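Local coordinates for protein NDP-N-acetyl-D-galactosaminuronic acid dehydrogenase (Methanosarcina mazei Go1, PDB 3G79) that probably oxidises UDP-N-acetyl-D-mannosamine to the corresponding uronate in two NAD-dependent steps, as a member of the UDP-glucose/GDP-mannose dehydrogenase family, at residues A[355-366]-A[414-425]; A[442-453]-A[462-470]. One frame throughout, in Å; residues are numbered along the deposited sequence.

Contact 1 (A[355-366]-A[414-425]); sequences KVAMLGWAFIKD and NADAIVVLAGHS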
loop_
_atom_site.group_PDB
_atom_site.type_symbol
_atom_site.label_atom_id
_atom_site.label_comp_id
_atom_site.label_asym_id
_atom_site.label_seq_id
_atom_site.Cartn_x
_atom_site.Cartn_y
_atom_site.Cartn_z
ATOM N N LYS A 355 -35.057 16.836 -6.705
ATOM C CA LYS A 355 -34.135 16.899 -7.841
ATOM C C LYS A 355 -32.660 16.859 -7.383
ATOM O O LYS A 355 -32.275 17.653 -6.510
ATOM C CB LYS A 355 -34.419 18.127 -8.721
ATOM C CG LYS A 355 -33.260 18.457 -9.659
ATOM C CD LYS A 355 -33.646 19.528 -10.666
ATOM C CE LYS A 355 -32.495 19.848 -11.588
ATOM N NZ LYS A 355 -32.905 20.866 -12.603
ATOM N N VAL A 356 -31.872 15.951 -7.994
ATOM C CA VAL A 356 -30.419 15.805 -7.786
ATOM C C VAL A 356 -29.590 16.297 -8.990
ATOM O O VAL A 356 -29.804 15.883 -10.122
ATOM C CB VAL A 356 -30.033 14.320 -7.510
ATOM C CG1 VAL A 356 -28.530 14.157 -7.264
ATOM C CG2 VAL A 356 -30.805 13.754 -6.320
ATOM N N ALA A 357 -28.647 17.193 -8.744
ATOM C CA ALA A 357 -27.677 17.619 -9.773
ATOM C C ALA A 357 -26.379 16.884 -9.531
ATOM O O ALA A 357 -25.687 17.100 -8.506
ATOM C CB ALA A 357 -27.442 19.149 -9.754
ATOM N N MET A 358 -26.109 15.966 -10.456
ATOM C CA MET A 358 -24.853 15.262 -10.562
ATOM C C MET A 358 -23.812 16.137 -11.244
ATOM O O MET A 358 -23.868 16.398 -12.461
ATOM C CB MET A 358 -25.063 13.979 -11.355
ATOM C CG MET A 358 -25.997 13.007 -10.610
ATOM S SD MET A 358 -25.887 11.316 -11.106
ATOM C CE MET A 358 -27.413 10.738 -10.567
ATOM N N LEU A 359 -22.856 16.602 -10.453
ATOM C CA LEU A 359 -21.722 17.331 -10.988
ATOM C C LEU A 359 -20.609 16.358 -11.246
ATOM O O LEU A 359 -19.867 16.000 -10.346
ATOM C CB LEU A 359 -21.265 18.369 -9.982
ATOM C CG LEU A 359 -21.921 19.747 -10.067
ATOM C CD1 LEU A 359 -23.427 19.674 -10.173
ATOM C CD2 LEU A 359 -21.466 20.539 -8.846
ATOM N N GLY A 360 -20.502 15.875 -12.470
ATOM C CA GLY A 360 -19.413 14.951 -12.754
ATOM C C GLY A 360 -19.859 13.562 -13.140
ATOM O O GLY A 360 -20.451 12.827 -12.321
ATOM N N TRP A 361 -19.572 13.215 -14.398
ATOM C CA TRP A 361 -19.868 11.906 -14.944
ATOM C C TRP A 361 -18.590 11.120 -15.268
ATOM O O TRP A 361 -18.532 9.925 -14.997
ATOM C CB TRP A 361 -20.742 12.051 -16.181
ATOM C CG TRP A 361 -21.174 10.756 -16.763
ATOM C CD1 TRP A 361 -20.677 10.171 -17.864
ATOM C CD2 TRP A 361 -22.210 9.889 -16.277
ATOM N NE1 TRP A 361 -21.342 9.003 -18.123
ATOM C CE2 TRP A 361 -22.292 8.808 -17.161
ATOM C CE3 TRP A 361 -23.094 9.944 -15.200
ATOM C CZ2 TRP A 361 -23.196 7.768 -16.988
ATOM C CZ3 TRP A 361 -23.993 8.928 -15.037
ATOM C CH2 TRP A 361 -24.047 7.853 -15.926
ATOM N N ALA A 362 -17.567 11.755 -15.855
ATOM C CA ALA A 362 -16.245 11.114 -15.900
ATOM C C ALA A 362 -15.738 10.917 -14.472
ATOM O O ALA A 362 -16.317 11.462 -13.550
ATOM C CB ALA A 362 -15.288 11.926 -16.678
ATOM N N PHE A 363 -14.681 10.148 -14.259
ATOM C CA PHE A 363 -14.233 9.935 -12.859
ATOM C C PHE A 363 -12.827 10.456 -12.544
ATOM O O PHE A 363 -12.447 10.473 -11.374
ATOM C CB PHE A 363 -14.407 8.473 -12.409
ATOM C CG PHE A 363 -13.779 7.488 -13.340
ATOM C CD1 PHE A 363 -12.484 7.023 -13.100
ATOM C CD2 PHE A 363 -14.465 7.053 -14.474
ATOM C CE1 PHE A 363 -11.879 6.113 -13.978
ATOM C CE2 PHE A 363 -13.883 6.165 -15.383
ATOM C CZ PHE A 363 -12.592 5.681 -15.144
ATOM N N ILE A 364 -12.087 10.898 -13.572
ATOM C CA ILE A 364 -10.790 11.601 -13.389
ATOM C C ILE A 364 -10.895 13.107 -13.595
ATOM O O ILE A 364 -11.518 13.555 -14.544
ATOM C CB ILE A 364 -9.614 11.087 -14.314
ATOM C CG1 ILE A 364 -9.707 9.590 -14.619
ATOM C CG2 ILE A 364 -8.258 11.434 -13.680
ATOM C CD1 ILE A 364 -10.414 9.324 -15.897
ATOM N N LYS A 365 -10.228 13.856 -12.720
ATOM C CA LYS A 365 -10.185 15.309 -12.750
ATOM C C LYS A 365 -9.951 15.803 -14.163
ATOM O O LYS A 365 -8.832 15.777 -14.629
ATOM C CB LYS A 365 -9.076 15.823 -11.822
ATOM C CG LYS A 365 -8.874 17.339 -11.812
ATOM C CD LYS A 365 -7.857 17.727 -10.738
ATOM C CE LYS A 365 -7.738 19.257 -10.529
ATOM N NZ LYS A 365 -6.849 19.630 -9.344
ATOM N N ASP A 366 -11.021 16.204 -14.843
ATOM C CA ASP A 366 -10.973 16.801 -16.201
ATOM C C ASP A 366 -10.798 15.845 -17.382
ATOM O O ASP A 366 -10.202 16.203 -18.389
ATOM C CB ASP A 366 -9.978 17.961 -16.256
ATOM C CG ASP A 366 -10.425 19.132 -15.403
ATOM O OD1 ASP A 366 -9.568 19.745 -14.737
ATOM O OD2 ASP A 366 -11.647 19.433 -15.381
ATOM N N ASN A 414 -32.904 24.792 -9.353
ATOM C CA ASN A 414 -33.995 24.120 -8.644
ATOM C C ASN A 414 -33.632 22.775 -7.973
ATOM O O ASN A 414 -34.504 22.056 -7.493
ATOM C CB ASN A 414 -35.223 24.010 -9.563
ATOM C CG ASN A 414 -35.736 25.379 -9.995
ATOM O OD1 ASN A 414 -35.636 26.344 -9.240
ATOM N ND2 ASN A 414 -36.272 25.474 -11.208
ATOM N N ALA A 415 -32.346 22.451 -7.910
ATOM C CA ALA A 415 -31.924 21.161 -7.380
ATOM C C ALA A 415 -31.936 21.081 -5.848
ATOM O O ALA A 415 -31.474 21.980 -5.167
ATOM C CB ALA A 415 -30.573 20.793 -7.922
ATOM N N ASP A 416 -32.476 19.989 -5.320
ATOM C CA ASP A 416 -32.495 19.749 -3.868
ATOM C C ASP A 416 -31.124 19.358 -3.344
ATOM O O ASP A 416 -30.716 19.843 -2.304
ATOM C CB ASP A 416 -33.548 18.693 -3.493
ATOM C CG ASP A 416 -34.954 19.148 -3.832
ATOM O OD1 ASP A 416 -35.558 19.866 -3.013
ATOM O OD2 ASP A 416 -35.461 18.813 -4.922
ATOM N N ALA A 417 -30.418 18.501 -4.080
ATOM C CA ALA A 417 -29.074 18.076 -3.706
ATOM C C ALA A 417 -28.071 18.367 -4.803
ATOM O O ALA A 417 -28.363 18.141 -5.967
ATOM C CB ALA A 417 -29.067 16.607 -3.391
ATOM N N ILE A 418 -26.904 18.891 -4.428
ATOM C CA ILE A 418 -25.795 19.039 -5.345
ATOM C C ILE A 418 -24.711 18.030 -4.936
ATOM O O ILE A 418 -24.185 18.068 -3.803
ATOM C CB ILE A 418 -25.242 20.482 -5.379
ATOM C CG1 ILE A 418 -26.271 21.455 -5.911
ATOM C CG2 ILE A 418 -23.989 20.583 -6.262
ATOM C CD1 ILE A 418 -26.150 22.806 -5.296
ATOM N N VAL A 419 -24.388 17.137 -5.869
ATOM C CA VAL A 419 -23.591 15.949 -5.589
ATOM C C VAL A 419 -22.363 15.854 -6.520
ATOM O O VAL A 419 -22.487 15.822 -7.741
ATOM C CB VAL A 419 -24.463 14.705 -5.685
ATOM C CG1 VAL A 419 -23.697 13.490 -5.255
ATOM C CG2 VAL A 419 -25.700 14.878 -4.781
ATOM N N VAL A 420 -21.175 15.848 -5.930
ATOM C CA VAL A 420 -19.952 16.033 -6.712
ATOM C C VAL A 420 -19.260 14.665 -6.851
ATOM O O VAL A 420 -18.946 14.040 -5.837
ATOM C CB VAL A 420 -19.025 17.103 -6.039
ATOM C CG1 VAL A 420 -17.756 17.269 -6.815
ATOM C CG2 VAL A 420 -19.728 18.476 -5.931
ATOM N N LEU A 421 -19.063 14.188 -8.092
ATOM C CA LEU A 421 -18.525 12.820 -8.295
ATOM C C LEU A 421 -17.221 12.739 -9.093
ATOM O O LEU A 421 -16.527 11.707 -9.068
ATOM C CB LEU A 421 -19.579 11.851 -8.866
ATOM C CG LEU A 421 -20.856 11.744 -8.022
ATOM C CD1 LEU A 421 -21.835 12.821 -8.434
ATOM C CD2 LEU A 421 -21.506 10.390 -8.159
ATOM N N ALA A 422 -16.901 13.825 -9.800
ATOM C CA ALA A 422 -15.624 13.957 -10.479
ATOM C C ALA A 422 -14.958 15.159 -9.883
ATOM O O ALA A 422 -15.625 16.132 -9.564
ATOM C CB ALA A 422 -15.836 14.169 -11.924
ATOM N N GLY A 423 -13.649 15.118 -9.711
ATOM C CA GLY A 423 -12.930 16.301 -9.250
ATOM C C GLY A 423 -12.606 17.376 -10.293
ATOM O O GLY A 423 -11.638 18.125 -10.112
ATOM N N HIS A 424 -13.422 17.496 -11.353
ATOM C CA HIS A 424 -13.209 18.514 -12.394
ATOM C C HIS A 424 -12.908 19.873 -11.806
ATOM O O HIS A 424 -13.347 20.179 -10.692
ATOM C CB HIS A 424 -14.422 18.618 -13.289
ATOM C CG HIS A 424 -14.679 17.381 -14.072
ATOM N ND1 HIS A 424 -13.665 16.534 -14.475
ATOM C CD2 HIS A 424 -15.828 16.844 -14.534
ATOM C CE1 HIS A 424 -14.187 15.517 -15.132
ATOM N NE2 HIS A 424 -15.497 15.690 -15.195
ATOM N N SER A 425 -12.164 20.697 -12.542
ATOM C CA SER A 425 -11.749 21.994 -12.009
ATOM C C SER A 425 -12.929 22.962 -11.888
ATOM O O SER A 425 -12.980 23.791 -10.941
ATOM C CB SER A 425 -10.594 22.582 -12.828
ATOM O OG SER A 425 -9.378 21.880 -12.579
#

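Contact 2 (A[442-453]-A[462-470]); sequences ANPVIIDGRNVI and GFVYKGIGR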
loop_
_atom_site.group_PDB
_atom_site.type_symbol
_atom_site.label_atom_id
_atom_site.label_comp_id
_atom_site.label_asym_id
_atom_site.label_seq_id
_atom_site.Cartn_x
_atom_site.Cartn_y
_atom_site.Cartn_z
ATOM N N ALA A 442 -32.813 27.706 0.144
ATOM C CA ALA A 442 -32.752 28.114 1.552
ATOM C C ALA A 442 -31.770 27.210 2.232
ATOM O O ALA A 442 -30.696 27.648 2.634
ATOM C CB ALA A 442 -34.119 28.017 2.232
ATOM N N ASN A 443 -32.110 25.937 2.327
ATOM C CA ASN A 443 -31.126 24.974 2.748
ATOM C C ASN A 443 -30.861 23.945 1.686
ATOM O O ASN A 443 -31.369 22.813 1.788
ATOM C CB ASN A 443 -31.560 24.310 4.027
ATOM C CG ASN A 443 -31.644 25.280 5.167
ATOM O OD1 ASN A 443 -32.631 25.297 5.891
ATOM N ND2 ASN A 443 -30.615 26.097 5.341
ATOM N N PRO A 444 -30.073 24.328 0.656
ATOM C CA PRO A 444 -29.681 23.348 -0.325
ATOM C C PRO A 444 -28.613 22.440 0.220
ATOM O O PRO A 444 -27.838 22.809 1.125
ATOM C CB PRO A 444 -29.146 24.172 -1.490
ATOM C CG PRO A 444 -28.810 25.469 -0.956
ATOM C CD PRO A 444 -29.413 25.621 0.416
ATOM N N VAL A 445 -28.612 21.244 -0.353
ATOM C CA VAL A 445 -27.818 20.136 0.079
ATOM C C VAL A 445 -26.694 19.982 -0.937
ATOM O O VAL A 445 -26.968 19.937 -2.141
ATOM C CB VAL A 445 -28.725 18.905 0.129
ATOM C CG1 VAL A 445 -27.945 17.626 -0.156
ATOM C CG2 VAL A 445 -29.494 18.832 1.499
ATOM N N ILE A 446 -25.441 19.964 -0.453
ATOM C CA ILE A 446 -24.258 19.613 -1.258
ATOM C C ILE A 446 -23.558 18.394 -0.651
ATOM O O ILE A 446 -23.262 18.392 0.525
ATOM C CB ILE A 446 -23.254 20.835 -1.449
ATOM C CG1 ILE A 446 -22.051 20.464 -2.313
ATOM C CG2 ILE A 446 -22.697 21.343 -0.145
ATOM C CD1 ILE A 446 -22.113 21.010 -3.679
ATOM N N ILE A 447 -23.299 17.374 -1.474
ATOM C CA ILE A 447 -22.562 16.129 -1.095
ATOM C C ILE A 447 -21.308 15.960 -1.987
ATOM O O ILE A 447 -21.425 15.878 -3.220
ATOM C CB ILE A 447 -23.466 14.865 -1.269
ATOM C CG1 ILE A 447 -24.491 14.713 -0.139
ATOM C CG2 ILE A 447 -22.653 13.627 -1.096
ATOM C CD1 ILE A 447 -25.567 15.657 -0.091
ATOM N N ASP A 448 -20.132 15.920 -1.368
ATOM C CA ASP A 448 -18.817 15.920 -2.058
ATOM C C ASP A 448 -18.111 14.577 -2.051
ATOM O O ASP A 448 -17.723 14.074 -0.999
ATOM C CB ASP A 448 -17.857 16.935 -1.403
ATOM C CG ASP A 448 -16.588 17.202 -2.247
ATOM O OD1 ASP A 448 -16.575 16.860 -3.443
ATOM O OD2 ASP A 448 -15.607 17.779 -1.726
ATOM N N GLY A 449 -17.907 14.011 -3.232
ATOM C CA GLY A 449 -17.261 12.710 -3.363
ATOM C C GLY A 449 -15.783 12.813 -3.690
ATOM O O GLY A 449 -15.037 11.811 -3.636
ATOM N N ARG A 450 -15.358 14.027 -3.999
ATOM C CA ARG A 450 -14.030 14.265 -4.522
ATOM C C ARG A 450 -13.199 15.352 -3.809
ATOM O O ARG A 450 -12.209 15.794 -4.340
ATOM C CB ARG A 450 -14.112 14.503 -6.039
ATOM C CG ARG A 450 -14.748 13.339 -6.787
ATOM C CD ARG A 450 -13.943 12.024 -6.632
ATOM N NE ARG A 450 -14.561 10.919 -7.368
ATOM C CZ ARG A 450 -14.019 9.701 -7.544
ATOM N NH1 ARG A 450 -12.810 9.405 -7.037
ATOM N NH2 ARG A 450 -14.682 8.773 -8.258
ATOM N N ASN A 451 -13.559 15.753 -2.599
ATOM C CA ASN A 451 -12.727 16.702 -1.852
ATOM C C ASN A 451 -12.430 17.992 -2.637
ATOM O O ASN A 451 -11.327 18.487 -2.570
ATOM C CB ASN A 451 -11.393 16.066 -1.412
ATOM C CG ASN A 451 -10.652 16.905 -0.353
ATOM O OD1 ASN A 451 -11.256 17.473 0.543
ATOM N ND2 ASN A 451 -9.339 16.990 -0.470
ATOM N N VAL A 452 -13.402 18.534 -3.375
ATOM C CA VAL A 452 -13.226 19.835 -4.022
ATOM C C VAL A 452 -13.981 21.001 -3.374
ATOM O O VAL A 452 -13.694 22.152 -3.658
ATOM C CB VAL A 452 -13.583 19.783 -5.515
ATOM C CG1 VAL A 452 -12.943 18.571 -6.175
ATOM C CG2 VAL A 452 -15.074 19.783 -5.718
ATOM N N ILE A 453 -14.941 20.705 -2.504
ATOM C CA ILE A 453 -15.785 21.731 -1.884
ATOM C C ILE A 453 -15.264 22.058 -0.491
ATOM O O ILE A 453 -15.071 21.173 0.357
ATOM C CB ILE A 453 -17.301 21.310 -1.890
ATOM C CG1 ILE A 453 -18.000 21.890 -3.105
ATOM C CG2 ILE A 453 -18.084 21.891 -0.767
ATOM C CD1 ILE A 453 -18.133 20.949 -4.179
ATOM N N GLY A 462 -25.785 28.491 4.504
ATOM C CA GLY A 462 -27.036 27.767 4.687
ATOM C C GLY A 462 -27.100 26.310 4.231
ATOM O O GLY A 462 -28.097 25.606 4.521
ATOM N N PHE A 463 -26.065 25.838 3.527
ATOM C CA PHE A 463 -26.102 24.491 2.943
ATOM C C PHE A 463 -26.106 23.422 3.984
ATOM O O PHE A 463 -25.710 23.670 5.129
ATOM C CB PHE A 463 -24.873 24.233 2.108
ATOM C CG PHE A 463 -24.965 24.738 0.748
ATOM C CD1 PHE A 463 -24.675 26.063 0.471
ATOM C CD2 PHE A 463 -25.306 23.895 -0.290
ATOM C CE1 PHE A 463 -24.731 26.550 -0.868
ATOM C CE2 PHE A 463 -25.363 24.360 -1.615
ATOM C CZ PHE A 463 -25.065 25.673 -1.904
ATOM N N VAL A 464 -26.522 22.229 3.573
ATOM C CA VAL A 464 -26.301 21.062 4.381
ATOM C C VAL A 464 -25.259 20.212 3.673
ATOM O O VAL A 464 -25.490 19.784 2.523
ATOM C CB VAL A 464 -27.558 20.228 4.532
ATOM C CG1 VAL A 464 -27.259 19.014 5.446
ATOM C CG2 VAL A 464 -28.717 21.073 5.071
ATOM N N TYR A 465 -24.141 19.950 4.368
ATOM C CA TYR A 465 -22.920 19.404 3.733
ATOM C C TYR A 465 -22.574 18.008 4.141
ATOM O O TYR A 465 -22.720 17.652 5.270
ATOM C CB TYR A 465 -21.716 20.297 4.044
ATOM C CG TYR A 465 -20.374 19.686 3.714
ATOM C CD1 TYR A 465 -19.752 19.942 2.478
ATOM C CD2 TYR A 465 -19.727 18.852 4.623
ATOM C CE1 TYR A 465 -18.512 19.384 2.163
ATOM C CE2 TYR A 465 -18.490 18.263 4.314
ATOM C CZ TYR A 465 -17.875 18.542 3.091
ATOM O OH TYR A 465 -16.648 17.960 2.756
ATOM N N LYS A 466 -22.062 17.233 3.203
ATOM C CA LYS A 466 -21.483 15.910 3.447
ATOM C C LYS A 466 -20.340 15.741 2.456
ATOM O O LYS A 466 -20.416 16.195 1.282
ATOM C CB LYS A 466 -22.493 14.823 3.163
ATOM C CG LYS A 466 -23.703 14.856 4.042
ATOM C CD LYS A 466 -23.497 14.164 5.349
ATOM C CE LYS A 466 -24.834 14.109 6.112
ATOM N NZ LYS A 466 -24.764 13.563 7.519
ATOM N N GLY A 467 -19.268 15.113 2.928
ATOM C CA GLY A 467 -18.148 14.770 2.060
ATOM C C GLY A 467 -17.642 13.425 2.499
ATOM O O GLY A 467 -17.756 13.073 3.680
ATOM N N ILE A 468 -17.074 12.660 1.573
ATOM C CA ILE A 468 -16.427 11.411 1.975
ATOM C C ILE A 468 -15.408 11.608 3.121
ATOM O O ILE A 468 -14.589 12.549 3.125
ATOM C CB ILE A 468 -15.859 10.613 0.775
ATOM C CG1 ILE A 468 -17.007 9.851 0.108
ATOM C CG2 ILE A 468 -14.796 9.585 1.205
ATOM C CD1 ILE A 468 -16.571 8.935 -1.019
ATOM N N GLY A 469 -15.553 10.743 4.128
ATOM C CA GLY A 469 -14.757 10.782 5.341
ATOM C C GLY A 469 -14.624 12.111 6.053
ATOM O O GLY A 469 -13.646 12.308 6.788
ATOM N N ARG A 470 -15.613 12.997 5.888
ATOM C CA ARG A 470 -15.545 14.292 6.576
ATOM C C ARG A 470 -16.028 14.367 8.029
ATOM O O ARG A 470 -17.211 14.176 8.321
ATOM C CB ARG A 470 -16.125 15.421 5.716
ATOM C CG ARG A 470 -15.247 15.757 4.484
ATOM C CD ARG A 470 -13.790 15.858 4.904
ATOM N NE ARG A 470 -13.598 16.852 5.953
ATOM C CZ ARG A 470 -13.212 18.104 5.715
ATOM N NH1 ARG A 470 -13.031 18.512 4.461
ATOM N NH2 ARG A 470 -13.043 18.959 6.712
HETATM O O HOH W 1 -13.721 16.995 2.005
#

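Contact 1 (A[355-366]-A[414-425])
His-424 and Asp-366 hold together the two loops that follow a pair of parallel strands. The imidazole reaches across because its CG stands anti to its own carbonyl carbon (chi1 -65°). From the backbone outward, His-424 CB passes 3.6 Å from Asp-366 OD2, and His-424 ND1 then accepts the backbone N-H of Asp-366 at 2.7 Å, with the donor almost in the ring plane. His-424 CE1 approaches Ile-364 O at 3.4 Å. At the far side of the ring, NE2 lies near Ala-362 CB and is hydrogen-bonded to Asp-393, whose OD1 also takes the backbone N-H groups of Trp-361 and Ala-362. One face of the imidazole rests on the methyl of Ala-422, so the ring is fixed both in its plane and from one side. Asp-366 returns the grip: OD1 accepts from Ser-425 OG on its syn lone pair, while OD2 takes the Ser-425 N-H and a further bond from Tyr-395.

These loops leave the C-terminal ends of strands 355-359 and 417-420, the first and fourth in the 3-2-1-4-5-6 order of a Rossmann-like sheet, where the chain changes the direction in which it adds strands. Between the two strands a parallel ladder runs from Ala-417 N to Lys-355 O (3.2 Å) as far as Leu-421 N to Leu-359 O (3.0 Å). On the face bearing Leu-359, its CD2 sits 3.6 Å from Ile-418 CG2 and also touches Val-420 CG2; on the other, Val-356 CG1 meets Val-419 CG2. Where the ladder begins, the Asp-416 carboxylate swings back to receive Lys-355 N on the anti lone pair of OD2 (2.7 Å, N-H...O angle 162°).

Contact 2 (A[442-453]-A[462-470])
A beta-alpha-beta unit closes here, as Val-445 to Asp-448 pair with Val-464 to Gly-467, the strand that follows helix 455-459 in the chain. The parallel ladder starts with Val-464 N bonded to Pro-444 O (2.8 Å) and finishes with Ile-468 N on Asp-448 O (3.0 Å). Just before its first rung, Asn-443 ND2 donates to Gly-462 O at 2.7 Å, reaching a lone pair in the carbonyl plane. That glycine ends the helix as the C-prime residue of a Schellman motif, so the bond ties the helix exit to the residues leading into strand 445-448.

Pro-444 lies over one face of the Phe-463 ring in a CH-pi contact, CG 3.8 Å from the ring centroid, while Ile-446 CG2 touches the same ring obliquely at CD2. The Tyr-465 ring is met at its edge by Ile-453 CG2, 3.9 Å from Tyr-465 CE1. Its hydroxyl shares a water with Asn-451 OD1 and Arg-470 NH1, bridging the two loops beyond the strands. Asp-448, with CG anti to the backbone N (chi1 -168°), turns its carboxylate into its own following loop: Asp-448 OD1 accepts Arg-450 N in an Asx turn and Asp-448 OD2 takes Ile-453 N at 3.1 Å, both from above the carboxylate plane. Parallel strands joined through a helix in this way are the building unit of the open parallel sheet of a Rossmann-like domain.

How the contacts relate
Contacts 1 and 2 lie side by side in one six-stranded parallel sheet, their centres about 11 Å apart. Strand 417-420 belongs to the first and 445-448 to the second, and Ile-418 sits at the middle of the junction: Ile-418 N probably bonds to Val-445 O (2.5 Å) and Ile-418 O to Ile-447 N (2.6 Å). The side chains continue the junction, with Val-420 CG2 packed 3.4 Å from Ile-453 CD1. Beyond the strands, Arg-450 NE of contact 2 bonds to Leu-421 O of contact 1. Together they carry the sheet from its centre to its outermost strand within this chain, in the C-terminal domain, which includes the region assigned to UDP binding in this family.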